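Local atomic coordinates of maleylpyruvate isomerase (Ralstonia sp., PDB entry 2V6K), a protein that catalyses the glutathione-dependent isomerisation of maleylpyruvate to fumarylpyruvate in bacterial naphthalene degradation. Residues W9-G12 and T13-R16; A32-L35 and G36-E39; T161-L164 and A165-Y168. All blocks are in the same frame, centred on the assembly; numbering follows the deposited sequence.

Contacts 1 and 3 are buried helix starts, each with its N-cap residue in the loop ahead of the helix, whereas contact 2 is a partly buried, water-lined turn whose centre lies about 18 Å from that of the chain. Contact 1 opens helix 12-24 of the thioredoxin-like N-terminal domain and spends its first backbone N-H on the bound ligand; contact 3 opens helix 164-178 of the helical C-terminal domain with a capping box between T163 and D166. The two touch where R16 packs on C167 and Y168, so they join the domains. Contact 2, after strand 29-32, reaches the same glutathione site through L35, but is shaped by turn bonds, a glutamate and two waters.

Contact 1: residues W9-G12 and T13-R16; sequences WRSG and TSHR. With TGG (gamma-glutamyl-S-(1,2-dicarboxyethyl)cysteinylglycine), chain C.
S11, G12 and T13 meet where the loop after strand 4-7 turns into helix 12-24, and all three reach the bound glutathione conjugate. G12 N donates to OE2 on the dicarboxyethyl arm of TGG at 2.9 Å, in a nearly straight bond (165°). Beside it S11 OG lies 3.2 Å from the thioether sulfur SG2 of TGG. On the next residue, T13 OG1 sits between the backbone N and the carbonyl carbon (chi1 52°), which brings it to 3.1 Å from CB2 of TGG while it bonds to the backbone oxygen of V54. The methyl CG2 of T13 is turned another way, toward the carboxylate at the gamma-glutamyl end, and also lies over one face of the R16 guanidinium.

The second shell holds these groups in place. S14 OG is hydrogen-bonded to S11 OG at 2.8 Å, either being able to donate, and it has a further weak bond from F8 N. The N-cap residue S11 also accepts from H15 N through its carbonyl, 2.8 Å from O to N, and G12 O receives R16 N at 2.9 Å. These two bonds close the first helical turn; G12 N, at its start, points to the ligand. R16 leaves the turn with CG anti to N (chi1 -177°) and bends at chi3, which brings NH1 to its hydrogen-bond partner S67 OG and, obliquely, to 3.4 Å from OC1 of TGG.

Glutathione transferases characteristically place a hydroxyl near the sulfur at this helix start, and S11 occupies such a place here. With G12 N and the positive end of the helix directed at it, the carboxylate that carries OE2 is probably stabilised as an anion, in a manner consistent with binding the charged substrate–glutathione adduct.

Contact 2: residues A32-L35 and G36-E39; sequences AVHL and GKEE
One face of the H34 imidazole carries the aliphatic chain of K37, whose CG lies 3.8 Å from the ring centroid and only 16° off its normal, a CH-pi contact. Beyond CG the lysine chain is extended and runs across that ring, CE passing 3.8 Å from CD2. At the edge, in the ring plane, G36 N lies 3.1 Å from ND1, and the absence of a side chain on G36 lets the backbone come in close beside CE1. The ring of F8 also meets the imidazole, with the planes at about 55°.

A second flat group, the carboxylate of E39, is carried on a chain extended beyond CG that reaches back across the turn, where OE1 takes H34 N at 2.9 Å. The N-H arrives from above the carboxylate plane, 52° out of it. Water 1 donates both to this OE1, at 2.7 Å, and to A32 O; water 2 donates to OE1 as well and makes a weak second bridge to A32 O.

The backbone closes the same loop: E39 N binds H34 O at 3.0 Å, outside a weaker bond from E38 N to L35 O. With E38 in the left-handed region, this pair is the bond pattern of a Schellman motif, built on the type I turn L35-E38. E38 itself leaves the turn for a salt bridge with R111.

H34 is thus held through both its N and its O by E39, while L35 is presented to H40 and TGG. Three donors on OE1 would probably keep the carboxylate ionised at this water-lined turn.

Contact 3: residues T161-L164 and A165-Y168; sequences TPTL and ADCY
T163 and D166 form a capping box at the start of helix 164-178. The stronger half is T163 N, which donates to OD2 of D166 at 2.9 Å in a nearly straight bond (163°), coming in on the anti side of the carboxylate. On the other side T163 OG1 accepts a weak capping bond from A165 N at 3.4 Å, one residue short of D166. That hydroxyl is brought back over the helix start because it lies between the backbone N and the carbonyl carbon of T163 (chi1 62°). D166 CG, anti to its own carbonyl carbon, directs the carboxylate back toward the incoming loop.

Both capping side chains have further partners. Water 3 bridges them, 2.7 Å from T163 OG1 and within hydrogen-bonding distance of D166 OD2. The other carboxylate oxygen, OD1, is bound by S157 OG, so both oxygens of D166 are engaged. The main-chain acceptors are shared as well: T163 O receives D166 N and C167 N, each weakly, while L164 O takes Y168 N at 3.2 Å. Against the same L164 O comes the edge of the tyrosine ring, CD2 lying 3.1 Å away near the ring plane. The backbone of L164 is also hydrogen-bonded to that of L83.

Apolar side chains extend from this turn: L164 and Y168 run side by side, CD1 to CE2 at 4.2 Å, and pack toward helices 67-77 and 88-104, while C167 faces helix 12-24, from which R16 meets Y168.

A capping box at this helix is a recognised feature of the glutathione transferase C-terminal domain. Here it pairs the N-H of T163 with a buried carboxylate and gives the A165 amide a weak partner, and the nearby positive helix end would probably help keep that carboxylate ionised.

Contact 1: residues W9-G12 and T13-R16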
ATOM      1  N   TRP A   9      14.693  -5.703  13.818  1.00  4.30           N
ATOM      2  CA  TRP A   9      15.203  -6.837  13.047  1.00  4.23           C
ATOM      3  C   TRP A   9      14.103  -7.649  12.372  1.00  4.47           C
ATOM      4  O   TRP A   9      14.123  -7.842  11.148  1.00  4.75           O
ATOM      5  CB  TRP A   9      16.112  -7.736  13.896  1.00  5.18           C
ATOM      6  CG  TRP A   9      15.457  -8.503  15.016  1.00  4.69           C
ATOM      7  CD1 TRP A   9      14.891  -7.992  16.150  1.00  6.30           C
ATOM      8  CD2 TRP A   9      15.341  -9.928  15.117  1.00  5.23           C
ATOM      9  NE1 TRP A   9      14.422  -9.016  16.946  1.00  6.11           N
ATOM     10  CE2 TRP A   9      14.687 -10.212  16.335  1.00  5.57           C
ATOM     11  CE3 TRP A   9      15.727 -10.994  14.292  1.00  7.12           C
ATOM     12  CZ2 TRP A   9      14.409 -11.520  16.752  1.00  7.47           C
ATOM     13  CZ3 TRP A   9      15.452 -12.292  14.705  1.00  7.75           C
ATOM     14  CH2 TRP A   9      14.799 -12.543  15.925  1.00  8.40           C
ATOM     15  N   ARG A  10      13.142  -8.094  13.176  1.00  4.49           N
ATOM     16  CA  ARG A  10      12.079  -8.984  12.744  1.00  5.07           C
ATOM     17  C   ARG A  10      10.875  -8.126  12.371  1.00  5.50           C
ATOM     18  O   ARG A  10       9.852  -8.082  13.075  1.00  6.34           O
ATOM     19  CB  ARG A  10      11.744  -9.958  13.875  1.00  5.64           C
ATOM     20  CG  ARG A  10      10.919 -11.164  13.463  1.00  9.12           C
ATOM     21  CD  ARG A  10      10.415 -11.934  14.690  1.00 11.26           C
ATOM     22  NE  ARG A  10       9.571 -11.088  15.534  1.00 16.35           N
ATOM     23  CZ  ARG A  10       9.809 -10.801  16.813  1.00 18.24           C
ATOM     24  NH1 ARG A  10      10.860 -11.316  17.446  1.00 17.74           N
ATOM     25  NH2 ARG A  10       8.973 -10.009  17.469  1.00 19.98           N
ATOM     26  N   SER A  11      11.028  -7.419  11.262  1.00  5.82           N
ATOM     27  CA  SER A  11      10.021  -6.499  10.767  1.00  5.63           C
ATOM     28  C   SER A  11      10.071  -6.505   9.255  1.00  5.76           C
ATOM     29  O   SER A  11      11.111  -6.192   8.670  1.00  5.84           O
ATOM     30  CB  SER A  11      10.299  -5.090  11.287  1.00  5.88           C
ATOM     31  OG  SER A  11       9.650  -4.118  10.490  1.00  5.78           O
ATOM     32  N   GLY A  12       8.957  -6.865   8.626  1.00  5.28           N
ATOM     33  CA  GLY A  12       8.882  -6.972   7.174  1.00  5.25           C
ATOM     34  C   GLY A  12       9.154  -5.668   6.455  1.00  4.60           C
ATOM     35  O   GLY A  12       9.892  -5.644   5.477  1.00  5.24           O
ATOM     36  N   THR A  13       8.554  -4.578   6.930  1.00  4.38           N
ATOM     37  CA  THR A  13       8.750  -3.278   6.291  1.00  4.99           C
ATOM     38  C   THR A  13      10.157  -2.751   6.547  1.00  5.39           C
ATOM     39  O   THR A  13      10.717  -2.057   5.703  1.00  5.46           O
ATOM     40  CB  THR A  13       7.731  -2.241   6.756  1.00  5.10           C
ATOM     41  OG1 THR A  13       7.730  -2.215   8.190  1.00  5.53           O
ATOM     42  CG2 THR A  13       6.337  -2.583   6.249  1.00  5.88           C
ATOM     43  N   SER A  14      10.734  -3.076   7.703  1.00  4.90           N
ATOM     44  CA  SER A  14      12.130  -2.716   7.969  1.00  4.59           C
ATOM     45  C   SER A  14      13.057  -3.463   7.023  1.00  4.74           C
ATOM     46  O   SER A  14      13.951  -2.875   6.422  1.00  5.17           O
ATOM     47  CB  SER A  14      12.510  -3.052   9.408  1.00  5.60           C
ATOM     48  OG  SER A  14      11.766  -2.272  10.336  1.00  6.00           O
ATOM     49  N   HIS A  15      12.842  -4.770   6.916  1.00  4.49           N
ATOM     50  CA  HIS A  15      13.588  -5.660   6.030  1.00  4.25           C
ATOM     51  C   HIS A  15      13.513  -5.154   4.583  1.00  4.33           C
ATOM     52  O   HIS A  15      14.543  -5.056   3.900  1.00  4.26           O
ATOM     53  CB  HIS A  15      12.976  -7.059   6.208  1.00  4.11           C
ATOM     54  CG  HIS A  15      13.675  -8.167   5.482  1.00  3.93           C
ATOM     55  ND1 HIS A  15      13.202  -9.461   5.524  1.00  5.28           N
ATOM     56  CD2 HIS A  15      14.776  -8.190   4.690  1.00  4.49           C
ATOM     57  CE1 HIS A  15      13.981 -10.235   4.792  1.00  4.84           C
ATOM     58  NE2 HIS A  15      14.946  -9.491   4.278  1.00  4.65           N
ATOM     59  N   ARG A  16      12.300  -4.813   4.142  1.00  4.50           N
ATOM     60  CA  ARG A  16      12.042  -4.257   2.815  1.00  4.88           C
ATOM     61  C   ARG A  16      12.933  -3.045   2.526  1.00  5.07           C
ATOM     62  O   ARG A  16      13.596  -2.969   1.484  1.00  5.23           O
ATOM     63  CB  ARG A  16      10.557  -3.886   2.745  1.00  4.98           C
ATOM     64  CG  ARG A  16      10.031  -3.349   1.422  1.00  4.65           C
ATOM     65  CD  ARG A  16       8.693  -2.668   1.644  1.00  5.40           C
ATOM     66  NE  ARG A  16       7.673  -3.628   2.059  1.00  4.63           N
ATOM     67  CZ  ARG A  16       6.446  -3.297   2.454  1.00  5.93           C
ATOM     68  NH1 ARG A  16       6.089  -2.019   2.536  1.00  6.38           N
ATOM     69  NH2 ARG A  16       5.578  -4.247   2.780  1.00  5.80           N
TER
HETATM   70  OC1 TGG C1213       5.405   0.421   4.745  1.00  8.53           O
HETATM   71  CO1 TGG C1213       5.248   1.200   5.706  1.00  7.71           C
HETATM   72  OT1 TGG C1213       6.169   1.875   6.211  1.00  7.87           O
HETATM   73  CA1 TGG C1213       3.860   1.337   6.265  1.00  7.94           C
HETATM   74  NN1 TGG C1213       2.874   1.263   5.193  1.00  8.80           N
HETATM   75  CB1 TGG C1213       3.561   0.217   7.255  1.00  8.71           C
HETATM   76  CG1 TGG C1213       4.467   0.299   8.473  1.00  7.87           C
HETATM   77  CD1 TGG C1213       4.050  -0.591   9.637  1.00 11.53           C
HETATM   78  OE1 TGG C1213       3.060  -1.548   9.343  1.00  8.77           O
HETATM   79  NN2 TGG C1213       5.200  -1.193  10.237  1.00  7.78           N
HETATM   80  CA2 TGG C1213       5.124  -2.337  11.103  1.00  7.01           C
HETATM   81  CO2 TGG C1213       4.782  -1.730  12.457  1.00  9.77           C
HETATM   82  OC2 TGG C1213       5.809  -0.944  13.011  1.00  8.13           O
HETATM   83  NN3 TGG C1213       4.157  -2.623  13.386  1.00  8.27           N
HETATM   84  CA3 TGG C1213       3.997  -2.225  14.769  1.00  8.57           C
HETATM   85  CO3 TGG C1213       2.602  -2.545  15.226  1.00  9.97           C
HETATM   86  OC3 TGG C1213       1.804  -3.073  14.427  1.00  8.78           O
HETATM   87  OT3 TGG C1213       2.323  -2.267  16.416  1.00 10.18           O
HETATM   88  CB2 TGG C1213       6.482  -2.987  10.929  1.00  8.39           C
HETATM   89  SG2 TGG C1213       6.881  -4.259  12.064  1.00  9.73           S
HETATM   90  CD2 TGG C1213       5.871  -5.673  11.782  1.00  9.76           C
HETATM   91  CE2 TGG C1213       6.300  -6.364  10.509  1.00 12.94           C
HETATM   92  OE2 TGG C1213       6.906  -7.459  10.558  1.00 13.45           O
HETATM   93  OF2 TGG C1213       6.041  -5.815   9.413  1.00 14.73           O
HETATM   94  CF2 TGG C1213       6.069  -6.535  13.029  1.00 11.69           C
HETATM   95  CH2 TGG C1213       5.151  -7.729  13.108  1.00 12.64           C
HETATM   96  OI2 TGG C1213       4.149  -7.779  12.373  1.00 11.33           O
HETATM   97  OJ2 TGG C1213       5.449  -8.638  13.918  1.00 14.59           O

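Contact 2: residues A32-L35 and G36-E39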
ATOM      1  N   ALA A  32      17.665   0.709  16.606  1.00  6.43           N
ATOM      2  CA  ALA A  32      16.665  -0.291  16.933  1.00  6.28           C
ATOM      3  C   ALA A  32      15.526   0.324  17.719  1.00  6.15           C
ATOM      4  O   ALA A  32      15.742   1.059  18.687  1.00  6.98           O
ATOM      5  CB  ALA A  32      17.295  -1.419  17.725  1.00  6.18           C
ATOM      6  N   VAL A  33      14.312   0.018  17.279  1.00  5.06           N
ATOM      7  CA  VAL A  33      13.104   0.361  18.005  1.00  5.43           C
ATOM      8  C   VAL A  33      12.465  -0.980  18.327  1.00  5.75           C
ATOM      9  O   VAL A  33      11.988  -1.685  17.433  1.00  6.44           O
ATOM     10  CB  VAL A  33      12.168   1.246  17.150  1.00  5.71           C
ATOM     11  CG1 VAL A  33      10.882   1.560  17.913  1.00  7.08           C
ATOM     12  CG2 VAL A  33      12.876   2.540  16.753  1.00  7.71           C
ATOM     13  N   HIS A  34      12.495  -1.348  19.606  1.00  4.95           N
ATOM     14  CA  HIS A  34      12.096  -2.690  20.005  1.00  4.99           C
ATOM     15  C   HIS A  34      10.577  -2.826  20.061  1.00  5.14           C
ATOM     16  O   HIS A  34       9.931  -2.377  21.012  1.00  5.15           O
ATOM     17  CB  HIS A  34      12.727  -3.080  21.344  1.00  5.60           C
ATOM     18  CG  HIS A  34      12.768  -4.555  21.563  1.00  5.36           C
ATOM     19  ND1 HIS A  34      11.652  -5.354  21.437  1.00  6.18           N
ATOM     20  CD2 HIS A  34      13.788  -5.381  21.892  1.00  6.30           C
ATOM     21  CE1 HIS A  34      11.986  -6.610  21.671  1.00  6.29           C
ATOM     22  NE2 HIS A  34      13.276  -6.653  21.950  1.00  6.87           N
ATOM     23  N   LEU A  35      10.011  -3.440  19.030  1.00  4.56           N
ATOM     24  CA  LEU A  35       8.561  -3.553  18.914  1.00  5.07           C
ATOM     25  C   LEU A  35       7.949  -4.465  19.966  1.00  4.94           C
ATOM     26  O   LEU A  35       6.817  -4.247  20.390  1.00  5.24           O
ATOM     27  CB  LEU A  35       8.167  -4.027  17.516  1.00  5.37           C
ATOM     28  CG  LEU A  35       8.749  -3.221  16.352  1.00  5.51           C
ATOM     29  CD1 LEU A  35       8.272  -3.811  15.051  1.00  8.00           C
ATOM     30  CD2 LEU A  35       8.372  -1.753  16.437  1.00  6.92           C
ATOM     31  N   GLY A  36       8.699  -5.481  20.385  1.00  5.39           N
ATOM     32  CA  GLY A  36       8.223  -6.381  21.439  1.00  5.14           C
ATOM     33  C   GLY A  36       8.055  -5.660  22.768  1.00  4.76           C
ATOM     34  O   GLY A  36       7.125  -5.942  23.535  1.00  5.19           O
ATOM     35  N   LYS A  37       8.966  -4.726  23.038  1.00  4.47           N
ATOM     36  CA  LYS A  37       8.897  -3.866  24.219  1.00  4.75           C
ATOM     37  C   LYS A  37       7.977  -2.672  23.983  1.00  5.04           C
ATOM     38  O   LYS A  37       7.854  -1.800  24.848  1.00  6.58           O
ATOM     39  CB  LYS A  37      10.296  -3.354  24.589  1.00  5.44           C
ATOM     40  CG  LYS A  37      11.297  -4.435  24.978  1.00  5.63           C
ATOM     41  CD  LYS A  37      12.628  -3.789  25.384  1.00  7.97           C
ATOM     42  CE  LYS A  37      13.697  -4.813  25.696  1.00  9.58           C
ATOM     43  NZ  LYS A  37      14.981  -4.127  26.035  1.00 12.08           N
ATOM     44  N   GLU A  38       7.359  -2.626  22.800  1.00  5.17           N
ATOM     45  CA  GLU A  38       6.438  -1.553  22.406  1.00  6.25           C
ATOM     46  C   GLU A  38       7.076  -0.157  22.460  1.00  5.82           C
ATOM     47  O   GLU A  38       6.419   0.846  22.758  1.00  6.40           O
ATOM     48  CB  GLU A  38       5.100  -1.653  23.161  1.00  9.13           C
ATOM     49  CG  GLU A  38       4.388  -2.985  22.853  1.00 12.54           C
ATOM     50  CD  GLU A  38       2.964  -3.085  23.378  1.00 15.88           C
ATOM     51  OE1 GLU A  38       2.645  -2.448  24.402  1.00 18.24           O
ATOM     52  OE2 GLU A  38       2.168  -3.833  22.770  1.00 19.65           O
ATOM     53  N   GLU A  39       8.361  -0.104  22.119  1.00  5.33           N
ATOM     54  CA  GLU A  39       9.085   1.165  22.088  1.00  5.09           C
ATOM     55  C   GLU A  39       8.520   2.133  21.058  1.00  6.09           C
ATOM     56  O   GLU A  39       8.619   3.353  21.229  1.00  7.05           O
ATOM     57  CB  GLU A  39      10.581   0.936  21.864  1.00  4.67           C
ATOM     58  CG  GLU A  39      11.258   0.306  23.081  1.00  6.23           C
ATOM     59  CD  GLU A  39      12.755   0.100  22.927  1.00  7.56           C
ATOM     60  OE1 GLU A  39      13.297   0.306  21.817  1.00  6.77           O
ATOM     61  OE2 GLU A  39      13.391  -0.286  23.933  1.00  8.80           O
TER
HETATM   62  O   HOH W   1      15.866  -0.246  21.153  1.00 15.74           O
HETATM   63  O   HOH W   2      13.908   3.071  20.738  1.00 36.69           O

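Contact 3: residues T161-L164 and A165-Y168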
ATOM      1  N   THR A 161      17.487  -8.225 -13.215  1.00  7.03           N
ATOM      2  CA  THR A 161      18.124  -7.498 -12.122  1.00  7.15           C
ATOM      3  C   THR A 161      17.119  -7.340 -10.982  1.00  6.50           C
ATOM      4  O   THR A 161      15.904  -7.328 -11.218  1.00  7.16           O
ATOM      5  CB  THR A 161      18.615  -6.100 -12.559  1.00  8.49           C
ATOM      6  OG1 THR A 161      17.495  -5.311 -12.974  1.00 11.24           O
ATOM      7  CG2 THR A 161      19.629  -6.198 -13.702  1.00 10.46           C
ATOM      8  N   PRO A 162      17.611  -7.249  -9.735  1.00  5.67           N
ATOM      9  CA  PRO A 162      16.671  -6.975  -8.647  1.00  6.63           C
ATOM     10  C   PRO A 162      15.973  -5.634  -8.842  1.00  6.36           C
ATOM     11  O   PRO A 162      16.577  -4.680  -9.336  1.00  6.95           O
ATOM     12  CB  PRO A 162      17.570  -6.926  -7.409  1.00  6.60           C
ATOM     13  CG  PRO A 162      18.786  -7.708  -7.795  1.00  8.50           C
ATOM     14  CD  PRO A 162      18.994  -7.417  -9.246  1.00  6.88           C
ATOM     15  N   THR A 163      14.696  -5.586  -8.477  1.00  5.54           N
ATOM     16  CA  THR A 163      13.911  -4.354  -8.538  1.00  5.69           C
ATOM     17  C   THR A 163      13.227  -4.146  -7.198  1.00  6.02           C
ATOM     18  O   THR A 163      13.324  -4.991  -6.290  1.00  6.12           O
ATOM     19  CB  THR A 163      12.824  -4.399  -9.638  1.00  5.85           C
ATOM     20  OG1 THR A 163      11.905  -5.461  -9.358  1.00  6.92           O
ATOM     21  CG2 THR A 163      13.439  -4.582 -11.026  1.00  7.08           C
ATOM     22  N   LEU A 164      12.518  -3.033  -7.047  1.00  5.67           N
ATOM     23  CA  LEU A 164      11.838  -2.838  -5.774  1.00  7.01           C
ATOM     24  C   LEU A 164      10.788  -3.911  -5.482  1.00  7.00           C
ATOM     25  O   LEU A 164      10.489  -4.167  -4.320  1.00  7.19           O
ATOM     26  CB  LEU A 164      11.315  -1.411  -5.567  1.00  9.80           C
ATOM     27  CG  LEU A 164      10.307  -0.736  -6.483  1.00 10.87           C
ATOM     28  CD1 LEU A 164       8.900  -1.275  -6.275  1.00  8.05           C
ATOM     29  CD2 LEU A 164      10.353   0.768  -6.216  1.00 11.50           C
ATOM     30  N   ALA A 165      10.261  -4.580  -6.510  1.00  5.85           N
ATOM     31  CA  ALA A 165       9.321  -5.678  -6.250  1.00  6.37           C
ATOM     32  C   ALA A 165       9.977  -6.763  -5.390  1.00  6.34           C
ATOM     33  O   ALA A 165       9.356  -7.295  -4.466  1.00  6.79           O
ATOM     34  CB  ALA A 165       8.778  -6.263  -7.549  1.00  6.95           C
ATOM     35  N   ASP A 166      11.242  -7.068  -5.662  1.00  5.77           N
ATOM     36  CA  ASP A 166      11.963  -8.070  -4.873  1.00  5.99           C
ATOM     37  C   ASP A 166      12.179  -7.609  -3.441  1.00  5.83           C
ATOM     38  O   ASP A 166      12.201  -8.430  -2.516  1.00  6.50           O
ATOM     39  CB  ASP A 166      13.311  -8.396  -5.516  1.00  5.80           C
ATOM     40  CG  ASP A 166      13.170  -8.862  -6.941  1.00  6.73           C
ATOM     41  OD1 ASP A 166      12.409  -9.821  -7.192  1.00  6.83           O
ATOM     42  OD2 ASP A 166      13.832  -8.265  -7.815  1.00  6.95           O
ATOM     43  N   CYS A 167      12.347  -6.302  -3.254  1.00  6.11           N
ATOM     44  CA  CYS A 167      12.480  -5.733  -1.914  1.00  6.34           C
ATOM     45  C   CYS A 167      11.237  -5.993  -1.081  1.00  6.55           C
ATOM     46  O   CYS A 167      11.344  -6.189   0.125  1.00  6.58           O
ATOM     47  CB  CYS A 167      12.747  -4.230  -1.960  1.00  6.14           C
ATOM     48  SG  CYS A 167      14.274  -3.761  -2.769  1.00  7.17           S
ATOM     49  N   TYR A 168      10.071  -5.996  -1.724  1.00  6.27           N
ATOM     50  CA  TYR A 168       8.821  -6.310  -1.034  1.00  6.24           C
ATOM     51  C   TYR A 168       8.607  -7.816  -0.899  1.00  7.24           C
ATOM     52  O   TYR A 168       8.124  -8.286   0.134  1.00  6.88           O
ATOM     53  CB  TYR A 168       7.629  -5.733  -1.789  1.00  6.39           C
ATOM     54  CG  TYR A 168       7.408  -4.237  -1.708  1.00  5.36           C
ATOM     55  CD1 TYR A 168       6.253  -3.724  -1.112  1.00  5.96           C
ATOM     56  CD2 TYR A 168       8.299  -3.335  -2.294  1.00  5.89           C
ATOM     57  CE1 TYR A 168       6.005  -2.361  -1.075  1.00  4.69           C
ATOM     58  CE2 TYR A 168       8.056  -1.959  -2.263  1.00  5.11           C
ATOM     59  CZ  TYR A 168       6.901  -1.484  -1.660  1.00  4.85           C
ATOM     60  OH  TYR A 168       6.624  -0.143  -1.648  1.00  5.87           O
TER
HETATM   61  O   HOH W   3      12.978  -7.833 -10.242  1.00 11.30           O